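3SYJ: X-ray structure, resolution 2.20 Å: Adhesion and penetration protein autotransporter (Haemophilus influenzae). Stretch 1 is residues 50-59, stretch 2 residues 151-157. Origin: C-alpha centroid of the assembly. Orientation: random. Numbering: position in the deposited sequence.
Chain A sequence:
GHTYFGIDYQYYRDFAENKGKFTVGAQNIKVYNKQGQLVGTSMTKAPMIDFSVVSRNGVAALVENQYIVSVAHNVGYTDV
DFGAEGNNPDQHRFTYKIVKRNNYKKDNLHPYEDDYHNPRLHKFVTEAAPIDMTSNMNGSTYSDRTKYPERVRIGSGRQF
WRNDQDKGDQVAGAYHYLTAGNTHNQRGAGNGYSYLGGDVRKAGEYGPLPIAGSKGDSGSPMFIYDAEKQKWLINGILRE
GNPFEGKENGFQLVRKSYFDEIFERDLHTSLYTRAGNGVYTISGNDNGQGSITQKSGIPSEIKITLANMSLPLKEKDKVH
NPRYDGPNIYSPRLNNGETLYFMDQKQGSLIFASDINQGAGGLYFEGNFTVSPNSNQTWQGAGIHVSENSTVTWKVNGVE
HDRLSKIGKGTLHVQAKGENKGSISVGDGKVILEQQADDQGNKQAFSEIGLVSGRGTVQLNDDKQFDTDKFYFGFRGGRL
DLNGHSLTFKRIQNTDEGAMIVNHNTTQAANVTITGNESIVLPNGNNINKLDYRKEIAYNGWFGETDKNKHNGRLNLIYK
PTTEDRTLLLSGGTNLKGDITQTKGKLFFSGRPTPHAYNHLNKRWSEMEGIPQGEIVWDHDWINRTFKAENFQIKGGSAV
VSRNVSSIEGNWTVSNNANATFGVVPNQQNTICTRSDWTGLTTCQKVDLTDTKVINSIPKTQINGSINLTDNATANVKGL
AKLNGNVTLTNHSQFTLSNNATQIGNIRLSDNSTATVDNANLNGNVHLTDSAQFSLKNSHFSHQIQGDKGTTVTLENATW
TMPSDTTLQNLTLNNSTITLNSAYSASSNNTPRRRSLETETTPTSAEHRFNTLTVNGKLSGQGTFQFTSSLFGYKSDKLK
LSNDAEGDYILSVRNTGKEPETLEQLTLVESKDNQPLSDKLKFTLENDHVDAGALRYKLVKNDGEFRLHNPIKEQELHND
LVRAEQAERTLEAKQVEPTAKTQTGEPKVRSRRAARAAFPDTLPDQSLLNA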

# COMPACT_ATOMS: atom_id res chain seq x y z
N ASP A 50 -30.87 7.02 44.37
CA ASP A 50 -31.48 5.89 43.70
C ASP A 50 -32.84 5.69 44.35
O ASP A 50 -32.92 5.21 45.48
CB ASP A 50 -30.62 4.64 43.88
CG ASP A 50 -31.12 3.43 43.09
OD1 ASP A 50 -32.33 3.34 42.77
OD2 ASP A 50 -30.30 2.54 42.79
N PHE A 51 -33.90 6.08 43.65
CA PHE A 51 -35.25 6.02 44.23
C PHE A 51 -35.86 4.61 44.16
O PHE A 51 -37.00 4.39 44.59
CB PHE A 51 -36.18 7.04 43.55
CG PHE A 51 -36.14 8.43 44.15
CD1 PHE A 51 -36.21 8.62 45.54
CD2 PHE A 51 -36.08 9.55 43.33
CE1 PHE A 51 -36.20 9.89 46.09
CE2 PHE A 51 -36.08 10.83 43.87
CZ PHE A 51 -36.13 11.00 45.26
N SER A 52 -35.12 3.64 43.62
CA SER A 52 -35.65 2.28 43.51
C SER A 52 -36.00 1.66 44.88
O SER A 52 -36.76 0.69 44.95
CB SER A 52 -34.70 1.38 42.72
OG SER A 52 -33.56 1.02 43.48
N VAL A 53 -35.48 2.23 45.96
CA VAL A 53 -35.78 1.75 47.31
C VAL A 53 -37.15 2.21 47.80
O VAL A 53 -37.63 1.78 48.86
CB VAL A 53 -34.73 2.23 48.33
CG1 VAL A 53 -33.34 1.85 47.86
CG2 VAL A 53 -34.84 3.73 48.55
N VAL A 54 -37.78 3.10 47.04
CA VAL A 54 -39.13 3.57 47.35
C VAL A 54 -40.19 2.72 46.66
O VAL A 54 -40.09 2.43 45.47
CB VAL A 54 -39.31 5.05 46.93
CG1 VAL A 54 -40.75 5.50 47.20
CG2 VAL A 54 -38.31 5.93 47.66
N SER A 55 -41.21 2.34 47.41
CA SER A 55 -42.25 1.50 46.84
C SER A 55 -42.96 2.27 45.73
O SER A 55 -43.07 3.49 45.79
CB SER A 55 -43.25 1.05 47.90
OG SER A 55 -43.95 2.15 48.43
N ARG A 56 -43.41 1.55 44.71
CA ARG A 56 -44.16 2.14 43.62
C ARG A 56 -45.33 3.02 44.08
O ARG A 56 -45.66 4.00 43.42
CB ARG A 56 -44.70 1.04 42.72
CG ARG A 56 -43.68 0.42 41.78
CD ARG A 56 -43.52 1.32 40.57
NE ARG A 56 -42.25 2.00 40.62
CZ ARG A 56 -42.01 3.21 40.11
NH1 ARG A 56 -42.98 3.91 39.53
NH2 ARG A 56 -40.79 3.72 40.21
N ASN A 57 -45.97 2.66 45.19
CA ASN A 57 -47.11 3.44 45.65
C ASN A 57 -46.71 4.63 46.52
O ASN A 57 -47.56 5.34 47.03
CB ASN A 57 -48.11 2.56 46.40
CG ASN A 57 -47.55 1.99 47.67
OD1 ASN A 57 -46.60 2.53 48.24
ND2 ASN A 57 -48.13 0.89 48.14
N GLY A 58 -45.41 4.83 46.68
CA GLY A 58 -44.89 6.02 47.32
C GLY A 58 -45.02 6.10 48.83
O GLY A 58 -44.54 7.05 49.44
N VAL A 59 -45.66 5.13 49.47
CA VAL A 59 -45.89 5.27 50.90
C VAL A 59 -44.84 4.60 51.78
O VAL A 59 -44.92 4.67 53.01
CB VAL A 59 -47.30 4.80 51.33
CG1 VAL A 59 -48.37 5.51 50.52
CG2 VAL A 59 -47.42 3.30 51.17
N ARG A 151 -31.01 17.20 50.05
CA ARG A 151 -32.15 16.60 50.73
C ARG A 151 -33.29 16.47 49.72
O ARG A 151 -33.55 17.42 48.98
CB ARG A 151 -32.59 17.45 51.93
CG ARG A 151 -32.81 16.64 53.19
CD ARG A 151 -33.84 17.23 54.13
NE ARG A 151 -33.29 18.16 55.11
CZ ARG A 151 -33.43 18.05 56.43
NH1 ARG A 151 -34.09 17.03 56.96
NH2 ARG A 151 -32.91 18.96 57.23
N VAL A 152 -33.94 15.31 49.67
CA VAL A 152 -35.03 15.09 48.71
C VAL A 152 -36.21 14.32 49.32
O VAL A 152 -36.07 13.69 50.37
CB VAL A 152 -34.55 14.33 47.47
CG1 VAL A 152 -33.41 15.07 46.79
CG2 VAL A 152 -34.10 12.93 47.84
N ARG A 153 -37.37 14.39 48.67
CA ARG A 153 -38.54 13.61 49.07
C ARG A 153 -39.31 13.13 47.84
O ARG A 153 -39.07 13.57 46.72
CB ARG A 153 -39.47 14.40 50.00
CG ARG A 153 -40.26 15.54 49.33
CD ARG A 153 -41.53 15.91 50.12
NE ARG A 153 -42.46 14.77 50.18
CZ ARG A 153 -43.39 14.51 49.28
NH1 ARG A 153 -43.56 15.31 48.23
NH2 ARG A 153 -44.18 13.44 49.42
N ILE A 154 -40.25 12.22 48.06
CA ILE A 154 -40.95 11.61 46.94
C ILE A 154 -42.24 11.02 47.46
O ILE A 154 -42.28 10.50 48.57
CB ILE A 154 -40.07 10.52 46.30
CG1 ILE A 154 -40.82 9.83 45.15
CG2 ILE A 154 -39.63 9.51 47.36
CD1 ILE A 154 -40.00 8.81 44.38
N GLY A 155 -43.30 11.10 46.67
CA GLY A 155 -44.58 10.55 47.09
C GLY A 155 -45.64 10.53 46.01
O GLY A 155 -45.43 11.02 44.91
N SER A 156 -46.80 9.95 46.33
CA SER A 156 -47.88 9.88 45.36
C SER A 156 -49.17 10.52 45.87
O SER A 156 -50.24 10.27 45.34
CB SER A 156 -48.13 8.42 44.97
OG SER A 156 -48.68 7.70 46.05
N GLY A 157 -49.06 11.35 46.90
CA GLY A 157 -50.22 12.04 47.42
C GLY A 157 -50.88 12.96 46.39
O GLY A 157 -50.33 13.21 45.33
O HOH W 1 -47.04 8.84 48.73

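The contact between residues 50-59 and 151-157 is a small, mixed one, in which an apolar cluster at one end gives way to a single direct hydrogen bond and a bridging water at the other. It illustrates how a loop without regular secondary structure can pack on a strand without extending its backbone hydrogen bonding.

The apolar part follows from the alternation of side chains along an extended chain. Val-152 and Ile-154 point toward the loop, whereas Arg-153 between them points away. Phe-51 receives both: its CZ lies 3.8 Å from CG2 of Val-152, and its CE1 lies 3.7 Å from CG2 of Ile-154. The CD1 of Ile-154 also sits over one face of the Phe-51 ring, 4.0 Å from the centroid and 15° off the normal, a CH-pi arrangement. Val-54 completes the cluster, with its CG2 3.8 Å from CG2 of Ile-154, so that one isoleucine meets two loop side chains.

The polar part lies at a type I turn from Ser-55 to Gly-58, closed by a 2.8 Å hydrogen bond from Gly-58 N to Ser-55 O. The CA-to-CB bond of Asn-57 points away from the other stretch, and its side chain serves the turn itself: its OD1 accepts from Ser-55 OG at 2.7 Å and from Val-59 N at 3.0 Å. Its backbone makes the contact: Ser-156 OG donates to Asn-57 O at 2.8 Å. Nearby, a water accepts from Ser-156 N at 2.7 Å and donates a weak hydrogen bond to Gly-58 O at 3.2 Å, linking the two backbones.

Gly-58 suits this site twice over. Its positive phi favours glycine, and an ideal CB there would fall 3.0 Å from Ser-156 N, a clash. The bare backbone allows its CA to approach that of Gly-155 to 4.5 Å.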